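Local coordinates for protein-glutamine deamidase Cif (Burkholderia pseudomallei, PDB 3GQM) that deamidates a glutamine side chain of the host protein NEDD8 to glutamate, which shuts off cullin-RING ubiquitin ligases and blocks the host cell cycle, at residues 31-36 against 176-181; 137-142 against 171-176; 150-155 against 161-166; 210-215 against 231-236. All coordinates share one frame; numbering follows the deposited sequence.

All four contacts border the antiparallel sheet of this papain-like deamidase. Interaction 3 pairs its central strands, and interaction 1 is tied to it by the salt bridge from Arg-33 NE to Asp-164 OD2, 2.6 Å, with centres about 12 Å apart. Interaction 2 overlaps interaction 1 in sequence at Tyr-176, which takes part only in interaction 1; it adjoins interaction 3 at Leu-165, away from the annotated catalytic residues. Interaction 4 packs on the sheet, its centre about 11 Å from that of interaction 3, Ile-163 CD1 lying 3.8 Å from Leu-213 CD2. The active site, assigned by inference to Cys-104, His-159 and Gln-179, borders this region: Gln-179 NE2 probably donates to Leu-233 O of interaction 4, 2.8 Å away.

Interaction 1. Residues 31-36 against 176-181; sequences TLRKAT and YIIQSD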
# COMPACT_ATOMS: atom_id res chain seq x y z
N THR A 31 6.70 -10.57 -14.95
CA THR A 31 8.07 -10.16 -15.04
C THR A 31 8.20 -8.64 -15.18
O THR A 31 9.05 -8.02 -14.55
CB THR A 31 8.73 -10.86 -16.28
OG1 THR A 31 8.68 -12.29 -16.07
CG2 THR A 31 10.16 -10.41 -16.43
N LEU A 32 7.35 -8.03 -15.99
CA LEU A 32 7.42 -6.57 -16.18
C LEU A 32 7.00 -5.80 -14.90
O LEU A 32 7.60 -4.80 -14.53
CB LEU A 32 6.50 -6.14 -17.32
CG LEU A 32 6.91 -6.61 -18.74
CD1 LEU A 32 5.80 -6.32 -19.71
CD2 LEU A 32 8.17 -5.92 -19.15
N ARG A 33 5.91 -6.27 -14.30
CA ARG A 33 5.38 -5.75 -13.02
C ARG A 33 6.54 -5.72 -12.04
O ARG A 33 6.86 -4.67 -11.43
CB ARG A 33 4.26 -6.71 -12.55
CG ARG A 33 3.54 -6.28 -11.29
CD ARG A 33 2.43 -7.28 -10.86
NE ARG A 33 1.97 -6.87 -9.53
CZ ARG A 33 2.58 -7.14 -8.39
NH1 ARG A 33 3.66 -7.93 -8.35
NH2 ARG A 33 2.06 -6.68 -7.24
N LYS A 34 7.23 -6.84 -11.93
CA LYS A 34 8.35 -6.94 -10.98
C LYS A 34 9.43 -5.90 -11.24
O LYS A 34 9.91 -5.22 -10.31
CB LYS A 34 8.90 -8.38 -11.00
CG LYS A 34 10.20 -8.58 -10.22
CD LYS A 34 10.48 -10.07 -10.21
CE LYS A 34 11.94 -10.39 -9.93
NZ LYS A 34 12.29 -10.14 -8.50
N ALA A 35 9.82 -5.76 -12.51
CA ALA A 35 10.75 -4.71 -12.90
C ALA A 35 10.25 -3.28 -12.67
O ALA A 35 11.01 -2.45 -12.28
CB ALA A 35 11.20 -4.90 -14.38
N THR A 36 9.00 -2.98 -12.96
CA THR A 36 8.45 -1.66 -12.69
C THR A 36 8.55 -1.36 -11.17
O THR A 36 9.12 -0.32 -10.71
CB THR A 36 6.96 -1.58 -13.16
OG1 THR A 36 6.89 -1.80 -14.56
CG2 THR A 36 6.30 -0.22 -12.86
N TYR A 176 -1.12 -10.48 -5.35
CA TYR A 176 0.10 -10.07 -4.70
C TYR A 176 -0.23 -9.01 -3.63
O TYR A 176 -1.22 -8.28 -3.78
CB TYR A 176 1.02 -9.45 -5.74
CG TYR A 176 1.31 -10.39 -6.88
CD1 TYR A 176 2.33 -11.35 -6.77
CD2 TYR A 176 0.57 -10.34 -8.04
CE1 TYR A 176 2.62 -12.21 -7.82
CE2 TYR A 176 0.83 -11.22 -9.10
CZ TYR A 176 1.88 -12.14 -8.98
OH TYR A 176 2.13 -13.02 -10.00
N ILE A 177 0.59 -8.94 -2.59
CA ILE A 177 0.44 -7.94 -1.54
C ILE A 177 1.40 -6.78 -1.75
O ILE A 177 2.58 -6.97 -2.05
CB ILE A 177 0.69 -8.54 -0.09
CG1 ILE A 177 -0.24 -9.76 0.14
CG2 ILE A 177 0.55 -7.39 1.08
CD1 ILE A 177 -1.72 -9.35 0.21
N ILE A 178 0.89 -5.56 -1.57
CA ILE A 178 1.75 -4.38 -1.44
C ILE A 178 1.40 -3.69 -0.11
O ILE A 178 0.23 -3.44 0.15
CB ILE A 178 1.54 -3.43 -2.64
CG1 ILE A 178 1.70 -4.19 -3.96
CG2 ILE A 178 2.52 -2.21 -2.59
CD1 ILE A 178 1.51 -3.32 -5.23
N GLN A 179 2.38 -3.44 0.75
CA GLN A 179 2.11 -2.79 2.05
C GLN A 179 3.38 -2.18 2.59
O GLN A 179 4.50 -2.50 2.12
CB GLN A 179 1.63 -3.86 3.05
CG GLN A 179 2.82 -4.80 3.47
CD GLN A 179 2.43 -5.80 4.58
OE1 GLN A 179 1.55 -5.52 5.43
NE2 GLN A 179 3.08 -6.98 4.58
N SER A 180 3.23 -1.31 3.59
CA SER A 180 4.33 -1.02 4.51
C SER A 180 3.67 -1.12 5.88
O SER A 180 2.46 -1.11 5.93
CB SER A 180 4.83 0.41 4.31
OG SER A 180 3.77 1.32 4.57
N ASP A 181 4.46 -1.18 6.96
CA ASP A 181 3.91 -1.25 8.36
C ASP A 181 5.00 -0.71 9.31
O ASP A 181 6.13 -1.16 9.29
CB ASP A 181 3.61 -2.73 8.68
CG ASP A 181 2.64 -2.95 9.88
OD1 ASP A 181 2.68 -2.23 10.91
OD2 ASP A 181 1.85 -3.93 9.78
O HOH W 1 3.46 -6.79 -4.87
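Arg-33 on helix 29-42 and Tyr-176 on strand 176-178 touch across a wide backbone gap: their CA atoms, the nearest pair between the two segments, are 10.8 Å apart. The strand is an outer one of the antiparallel sheet in this papain-like fold, and the chain leads on from it to Gln-179, an inferred active-site residue. No direct hydrogen bond joins the segments; the long side chain of Arg-33 spans the distance. With CG anti to the backbone N (chi1 -176°) and the chain extended as far as NE, Arg-33 carries its guanidinium from the helix to the strand. There it lies flat over one face of the Tyr-176 ring, the two planes 19° apart. The stack is off-centre: CZ sits 4.3 Å from the centroid of the Tyr-176 ring, displaced toward the CG and CD2 side, which makes this an offset cation-pi contact. NH2 reaches past the ring to Tyr-176 CB at 3.3 Å, while Ile-178 CD1 approaches NH2 obliquely at 4.0 Å. Both Tyr-176 and Ile-178 project toward the helix, and Ile-177 between them faces the other way. All three touching residues are buried, and the charge is well provided for: NE forms a salt bridge with Asp-164 on the adjacent strand, and NH1 donates to Gly-200 O. These bonds and the stack together fix the rotation of the guanidinium. A water lies at its edge, in its plane: Arg-33 NH2 donates to the water O over 2.8 Å, and this water donates to Ile-177 O at 3.0 Å.

Interaction 2. Residues 137-142 against 171-176; sequences EHVNTL and GPRTAY
Arg-173 lays its aliphatic part against Val-139 of helix 135-139, and brings its guanidinium to Leu-142 just beyond. The closely packed part is small: Val-139 CG1 meets Arg-173 CD at 3.9 Å and Arg-173 CG at 4.1 Å, the two side chains crossing at a slant. Arg-173 leaves its backbone with CG anti to N (chi1 -179°), then bends at both chi2 and chi3, and this kinked course takes the guanidinium round to Leu-142. There NH2 approaches Leu-142 CB at 4.0 Å, a contact oblique to the guanidinium plane. The polar end is held by backbone oxygens beyond the two segments: NH1 donates to Lys-146 O and NH2 to Asp-143 O. Leu-206 of helix 206-212 also packs on both Val-139 and Arg-173.

Looser packing marks the rest of the contact, which lies near the surface and is joined by no hydrogen bond; its three touching residues are all partly exposed. Asn-140 and Thr-141 are exposed and do not touch the opposite segment. Thr-141 instead folds back on its own segment, where its OG1 donates in the carbonyl plane to His-138 O at 2.8 Å, and Leu-142 N donates to Val-139 O. Arg-173 thus joins the loop before strand 176-178 to the type I beta turn that runs from Val-139 to Leu-142.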
# COMPACT_ATOMS: atom_id res chain seq x y z
N GLU A 137 -16.55 -13.46 -2.67
CA GLU A 137 -17.77 -13.07 -3.34
C GLU A 137 -17.41 -11.98 -4.32
O GLU A 137 -17.72 -12.07 -5.52
CB GLU A 137 -18.81 -12.52 -2.34
CG GLU A 137 -20.17 -12.30 -2.96
CD GLU A 137 -21.23 -11.76 -2.00
OE1 GLU A 137 -20.93 -11.51 -0.81
OE2 GLU A 137 -22.38 -11.58 -2.47
N HIS A 138 -16.71 -10.97 -3.80
CA HIS A 138 -16.33 -9.82 -4.62
C HIS A 138 -15.43 -10.17 -5.80
O HIS A 138 -15.73 -9.79 -6.93
CB HIS A 138 -15.73 -8.71 -3.77
CG HIS A 138 -15.45 -7.48 -4.56
ND1 HIS A 138 -16.44 -6.64 -5.01
CD2 HIS A 138 -14.28 -6.98 -5.04
CE1 HIS A 138 -15.90 -5.66 -5.71
NE2 HIS A 138 -14.59 -5.84 -5.74
N VAL A 139 -14.35 -10.91 -5.56
CA VAL A 139 -13.42 -11.29 -6.63
C VAL A 139 -14.14 -12.06 -7.73
O VAL A 139 -13.87 -11.86 -8.92
CB VAL A 139 -12.18 -12.13 -6.13
CG1 VAL A 139 -11.27 -12.56 -7.30
CG2 VAL A 139 -11.34 -11.34 -5.12
N ASN A 140 -15.08 -12.91 -7.34
CA ASN A 140 -15.86 -13.67 -8.32
C ASN A 140 -16.72 -12.81 -9.24
O ASN A 140 -17.22 -13.32 -10.23
CB ASN A 140 -16.73 -14.72 -7.65
CG ASN A 140 -15.92 -15.88 -7.13
OD1 ASN A 140 -14.79 -16.12 -7.58
ND2 ASN A 140 -16.49 -16.60 -6.16
N THR A 141 -16.88 -11.53 -8.92
CA THR A 141 -17.62 -10.62 -9.81
C THR A 141 -16.71 -9.82 -10.75
O THR A 141 -17.20 -9.16 -11.66
CB THR A 141 -18.54 -9.66 -9.01
OG1 THR A 141 -17.76 -8.58 -8.46
CG2 THR A 141 -19.25 -10.42 -7.88
N LEU A 142 -15.39 -9.90 -10.56
CA LEU A 142 -14.44 -9.09 -11.34
C LEU A 142 -14.16 -9.64 -12.75
O LEU A 142 -14.06 -10.84 -12.94
CB LEU A 142 -13.12 -8.95 -10.56
CG LEU A 142 -13.22 -8.39 -9.13
CD1 LEU A 142 -11.85 -8.17 -8.52
CD2 LEU A 142 -14.00 -7.14 -9.09
N GLY A 171 -3.55 -17.99 -17.35
CA GLY A 171 -3.11 -18.25 -15.98
C GLY A 171 -4.25 -18.06 -15.00
O GLY A 171 -5.30 -17.48 -15.34
N PRO A 172 -4.05 -18.53 -13.76
CA PRO A 172 -5.07 -18.41 -12.70
C PRO A 172 -5.15 -16.95 -12.22
O PRO A 172 -4.20 -16.19 -12.46
CB PRO A 172 -4.52 -19.34 -11.60
CG PRO A 172 -2.98 -19.31 -11.80
CD PRO A 172 -2.70 -18.79 -13.20
N ARG A 173 -6.28 -16.56 -11.63
CA ARG A 173 -6.40 -15.27 -10.93
C ARG A 173 -5.42 -15.34 -9.76
O ARG A 173 -5.50 -16.25 -8.92
CB ARG A 173 -7.82 -15.06 -10.38
CG ARG A 173 -8.12 -13.73 -9.63
CD ARG A 173 -9.04 -12.76 -10.49
NE ARG A 173 -8.22 -11.70 -11.07
CZ ARG A 173 -8.63 -10.73 -11.89
NH1 ARG A 173 -7.75 -9.83 -12.32
NH2 ARG A 173 -9.91 -10.65 -12.30
N THR A 174 -4.51 -14.38 -9.75
CA THR A 174 -3.33 -14.38 -8.91
C THR A 174 -3.35 -13.08 -8.16
O THR A 174 -3.85 -12.08 -8.67
CB THR A 174 -2.08 -14.42 -9.80
OG1 THR A 174 -2.19 -15.55 -10.65
CG2 THR A 174 -0.81 -14.55 -8.99
N ALA A 175 -2.82 -13.11 -6.93
CA ALA A 175 -2.88 -11.98 -6.03
C ALA A 175 -1.50 -11.74 -5.47
O ALA A 175 -0.82 -12.69 -5.12
CB ALA A 175 -3.86 -12.27 -4.88
N TYR A 176 -1.12 -10.48 -5.35
CA TYR A 176 0.10 -10.07 -4.70
C TYR A 176 -0.23 -9.01 -3.63
O TYR A 176 -1.22 -8.28 -3.78
CB TYR A 176 1.02 -9.45 -5.74
CG TYR A 176 1.31 -10.39 -6.88
CD1 TYR A 176 2.33 -11.35 -6.77
CD2 TYR A 176 0.57 -10.34 -8.04
CE1 TYR A 176 2.62 -12.21 -7.82
CE2 TYR A 176 0.83 -11.22 -9.10
CZ TYR A 176 1.88 -12.14 -8.98
OH TYR A 176 2.13 -13.02 -10.00

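Interaction 3. Residues 150-155 against 161-166; sequences VIVNDG and FLIDLP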
# COMPACT_ATOMS: atom_id res chain seq x y z
N VAL A 150 -7.11 -3.87 -5.00
CA VAL A 150 -8.07 -3.77 -3.91
C VAL A 150 -7.36 -3.11 -2.77
O VAL A 150 -6.26 -3.52 -2.40
CB VAL A 150 -8.54 -5.15 -3.42
CG1 VAL A 150 -9.42 -5.02 -2.20
CG2 VAL A 150 -9.28 -5.90 -4.55
N ILE A 151 -7.96 -2.06 -2.23
CA ILE A 151 -7.36 -1.39 -1.09
C ILE A 151 -8.14 -1.84 0.14
O ILE A 151 -9.39 -1.84 0.18
CB ILE A 151 -7.29 0.19 -1.26
CG1 ILE A 151 -6.67 0.85 -0.02
CG2 ILE A 151 -8.66 0.77 -1.71
CD1 ILE A 151 -6.06 2.31 -0.28
N VAL A 152 -7.38 -2.25 1.15
CA VAL A 152 -7.99 -2.85 2.31
C VAL A 152 -7.72 -2.02 3.52
O VAL A 152 -6.56 -1.67 3.84
CB VAL A 152 -7.45 -4.33 2.55
CG1 VAL A 152 -8.13 -4.99 3.78
CG2 VAL A 152 -7.68 -5.14 1.33
N ASN A 153 -8.82 -1.73 4.20
CA ASN A 153 -8.78 -1.07 5.46
C ASN A 153 -9.21 -2.05 6.58
O ASN A 153 -10.39 -2.27 6.84
CB ASN A 153 -9.63 0.22 5.40
CG ASN A 153 -9.45 1.08 6.63
OD1 ASN A 153 -9.13 0.58 7.70
ND2 ASN A 153 -9.67 2.38 6.50
N ASP A 154 -8.22 -2.66 7.21
CA ASP A 154 -8.44 -3.73 8.17
C ASP A 154 -8.41 -3.27 9.62
O ASP A 154 -7.32 -3.15 10.20
CB ASP A 154 -7.38 -4.84 7.97
CG ASP A 154 -7.78 -6.15 8.66
OD1 ASP A 154 -8.19 -6.09 9.87
OD2 ASP A 154 -7.71 -7.21 7.98
N GLY A 155 -9.61 -3.02 10.20
CA GLY A 155 -9.77 -2.63 11.64
C GLY A 155 -9.32 -3.66 12.71
O GLY A 155 -9.04 -3.31 13.87
N PHE A 161 -3.56 -1.89 3.37
CA PHE A 161 -2.64 -2.53 2.45
C PHE A 161 -3.37 -2.78 1.12
O PHE A 161 -4.56 -2.64 1.02
CB PHE A 161 -2.03 -3.84 3.06
CG PHE A 161 -3.04 -4.95 3.29
CD1 PHE A 161 -3.24 -5.93 2.34
CD2 PHE A 161 -3.74 -5.04 4.50
CE1 PHE A 161 -4.19 -6.98 2.54
CE2 PHE A 161 -4.66 -6.07 4.75
CZ PHE A 161 -4.88 -7.07 3.74
N LEU A 162 -2.63 -3.16 0.11
CA LEU A 162 -3.21 -3.40 -1.20
C LEU A 162 -3.08 -4.88 -1.59
O LEU A 162 -2.10 -5.52 -1.25
CB LEU A 162 -2.47 -2.56 -2.23
CG LEU A 162 -2.39 -1.03 -2.06
CD1 LEU A 162 -1.63 -0.40 -3.28
CD2 LEU A 162 -3.79 -0.46 -2.03
N ILE A 163 -4.09 -5.37 -2.30
CA ILE A 163 -4.03 -6.63 -3.01
C ILE A 163 -4.05 -6.32 -4.50
O ILE A 163 -5.02 -5.74 -4.98
CB ILE A 163 -5.25 -7.51 -2.68
CG1 ILE A 163 -5.26 -7.81 -1.17
CG2 ILE A 163 -5.13 -8.80 -3.46
CD1 ILE A 163 -6.61 -8.17 -0.57
N ASP A 164 -2.99 -6.69 -5.22
CA ASP A 164 -2.91 -6.50 -6.65
C ASP A 164 -3.43 -7.78 -7.38
O ASP A 164 -2.96 -8.89 -7.09
CB ASP A 164 -1.46 -6.24 -7.00
CG ASP A 164 -1.27 -5.76 -8.45
OD1 ASP A 164 -2.24 -5.66 -9.21
OD2 ASP A 164 -0.13 -5.51 -8.82
N LEU A 165 -4.39 -7.61 -8.26
CA LEU A 165 -4.99 -8.72 -9.02
C LEU A 165 -4.79 -8.50 -10.53
O LEU A 165 -5.74 -8.16 -11.25
CB LEU A 165 -6.50 -8.83 -8.71
CG LEU A 165 -6.85 -8.99 -7.23
CD1 LEU A 165 -8.32 -8.70 -6.95
CD2 LEU A 165 -6.54 -10.41 -6.75
N PRO A 166 -3.57 -8.68 -11.02
CA PRO A 166 -3.41 -8.43 -12.45
C PRO A 166 -4.06 -9.53 -13.25
O PRO A 166 -4.13 -10.66 -12.77
CB PRO A 166 -1.89 -8.48 -12.68
CG PRO A 166 -1.30 -9.19 -11.48
CD PRO A 166 -2.34 -9.16 -10.36
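Phe-161, on the second strand of the antiparallel hairpin 147-154/159-165, is the hydrogen-bonded partner of Val-152. Its N donates to Val-152 O at 3.0 Å, and its O accepts from Val-152 N at 2.8 Å. A chi1 of 65° tucks CG over its own backbone and swings the ring alongside Val-152: Val-152 CB stands over one ring face, 4.0 Å from the centroid of the Phe-161 ring, in a CH-pi contact. The inferred catalytic residues His-159 and Gln-179 also adjoin Phe-161. Leu-162 turns to the other side of the sheet, its CD2 set 3.6 Å from Ile-151 CB in a non-hydrogen-bonded pair. Ile-163 returns to the Phe-161 side; its N and O bond to Val-150 O and N, while its CD1 lies 3.7 Å from Val-152 CG2. Asp-164 points away from the first strand, and its OD1 bonds to Tyr-260 OH. Next, the Leu-165 side chain slants across that of Val-150, Leu-165 CD1 to Val-150 CG2 3.8 Å. Four backbone bonds thus pair the polar groups of the strands, and the side chains packed beside them are buried hydrocarbon, so the pairing rests on backbone hydrogen bonds plus apolar packing on both sides of the sheet.

Interaction 4. Residues 210-215 against 231-236; sequences NQLLSK and SILQID
Leu-212 points its side chain at Ile-232 and Leu-233, so that the last turns of helix 206-212 and helix 222-233 meet in a helix-end packing contact beside the sheet of this papain-like fold. The backbones stay well apart, the CA atoms of Leu-212 and Ile-232 being 8.6 Å from each other, and side-chain carbon alone bridges the space. Leu-212 and Ile-232 approach at a slant. In Ile-232, CG1 is anti to the carbonyl carbon (chi1 -62°) and the chain is extended at chi2, which sends CD1 out to Leu-212; there Ile-232 CD1 touches both Leu-212 CD2, at 3.6 Å, and Leu-212 CB, at 3.7 Å. The other branch of Ile-232, CG2, stays 4.1 Å from Leu-212 CD2. Leu-233 comes to Leu-212 differently, the two side chains crossing at about a right angle, with Leu-233 CD1 at 4.1 Å from Leu-212 CD2. One methyl of Leu-212 therefore meets both residues of the second helix, and all three side chains are buried.

On its sheet side the pair reaches strand 176-178, where Ile-177 touches both Ile-232 and Leu-233. Both helices stop here: Leu-213 and Gln-234 are the first residues to leave helical geometry. Leu-233 also lies about 4 Å, side chain to side chain, from each of the inferred active-site residues His-159 and Gln-179, and its backbone O accepts a hydrogen bond from Gln-179 NE2.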
# COMPACT_ATOMS: atom_id res chain seq x y z
N ASN A 210 -9.24 -14.95 1.45
CA ASN A 210 -10.66 -15.01 1.76
C ASN A 210 -10.92 -15.28 3.24
O ASN A 210 -11.81 -14.65 3.85
CB ASN A 210 -11.39 -16.03 0.92
CG ASN A 210 -12.88 -15.91 1.12
OD1 ASN A 210 -13.44 -14.80 0.95
ND2 ASN A 210 -13.52 -17.00 1.57
N GLN A 211 -10.12 -16.16 3.83
CA GLN A 211 -10.21 -16.48 5.27
C GLN A 211 -9.78 -15.32 6.15
O GLN A 211 -10.47 -14.99 7.15
CB GLN A 211 -9.35 -17.72 5.62
CG GLN A 211 -9.98 -19.02 5.19
CD GLN A 211 -8.96 -20.16 5.02
OE1 GLN A 211 -8.90 -20.81 3.98
NE2 GLN A 211 -8.15 -20.41 6.05
N LEU A 212 -8.64 -14.71 5.82
CA LEU A 212 -8.16 -13.54 6.53
C LEU A 212 -9.21 -12.46 6.56
O LEU A 212 -9.44 -11.82 7.58
CB LEU A 212 -6.85 -12.97 5.91
CG LEU A 212 -6.40 -11.59 6.38
CD1 LEU A 212 -6.41 -11.46 7.95
CD2 LEU A 212 -4.98 -11.19 5.83
N LEU A 213 -9.83 -12.23 5.42
CA LEU A 213 -10.67 -11.07 5.24
C LEU A 213 -12.10 -11.37 5.70
O LEU A 213 -12.97 -10.58 5.51
CB LEU A 213 -10.61 -10.58 3.76
CG LEU A 213 -9.63 -9.42 3.33
CD1 LEU A 213 -8.42 -9.30 4.14
CD2 LEU A 213 -9.23 -9.41 1.83
N SER A 214 -12.37 -12.48 6.36
CA SER A 214 -13.77 -12.74 6.66
C SER A 214 -14.11 -12.20 8.03
O SER A 214 -13.22 -11.94 8.86
CB SER A 214 -14.08 -14.23 6.59
OG SER A 214 -13.25 -14.91 7.49
N LYS A 215 -15.40 -12.08 8.28
CA LYS A 215 -15.85 -11.77 9.63
C LYS A 215 -15.37 -12.82 10.61
O LYS A 215 -14.93 -12.51 11.70
CB LYS A 215 -17.38 -11.71 9.67
CG LYS A 215 -17.89 -10.37 9.26
N SER A 231 1.63 -15.81 6.86
CA SER A 231 1.73 -16.30 5.49
C SER A 231 1.44 -15.21 4.44
O SER A 231 2.11 -15.13 3.41
CB SER A 231 0.83 -17.52 5.32
OG SER A 231 0.60 -17.75 3.97
N ILE A 232 0.47 -14.35 4.73
CA ILE A 232 0.04 -13.35 3.82
C ILE A 232 0.86 -12.05 4.00
O ILE A 232 1.16 -11.39 3.03
CB ILE A 232 -1.47 -13.06 4.06
CG1 ILE A 232 -2.31 -14.32 3.80
CG2 ILE A 232 -1.96 -11.93 3.17
CD1 ILE A 232 -3.89 -14.11 4.06
N LEU A 233 1.19 -11.68 5.23
CA LEU A 233 1.64 -10.32 5.53
C LEU A 233 3.02 -10.23 6.18
O LEU A 233 3.52 -9.14 6.38
CB LEU A 233 0.58 -9.56 6.40
CG LEU A 233 -0.81 -9.38 5.72
CD1 LEU A 233 -1.82 -8.74 6.66
CD2 LEU A 233 -0.75 -8.59 4.37
N GLN A 234 3.65 -11.36 6.50
CA GLN A 234 4.96 -11.25 7.17
C GLN A 234 6.06 -11.66 6.18
O GLN A 234 5.93 -12.66 5.47
CB GLN A 234 5.01 -12.09 8.46
CG GLN A 234 6.04 -11.63 9.46
CD GLN A 234 7.43 -12.18 9.20
OE1 GLN A 234 7.59 -13.32 8.75
NE2 GLN A 234 8.46 -11.37 9.53
N ILE A 235 7.13 -10.88 6.18
CA ILE A 235 8.11 -10.89 5.12
C ILE A 235 8.87 -12.22 5.03
O ILE A 235 9.31 -12.60 3.98
CB ILE A 235 9.07 -9.65 5.26
CG1 ILE A 235 9.60 -9.22 3.86
CG2 ILE A 235 10.14 -9.87 6.40
CD1 ILE A 235 10.71 -8.17 3.88
N ASP A 236 9.01 -12.92 6.16
CA ASP A 236 9.59 -14.26 6.17
C ASP A 236 8.56 -15.35 6.39
O ASP A 236 8.94 -16.50 6.61
CB ASP A 236 10.69 -14.36 7.22
CG ASP A 236 11.91 -13.56 6.84
OD1 ASP A 236 12.45 -13.76 5.73
OD2 ASP A 236 12.31 -12.68 7.63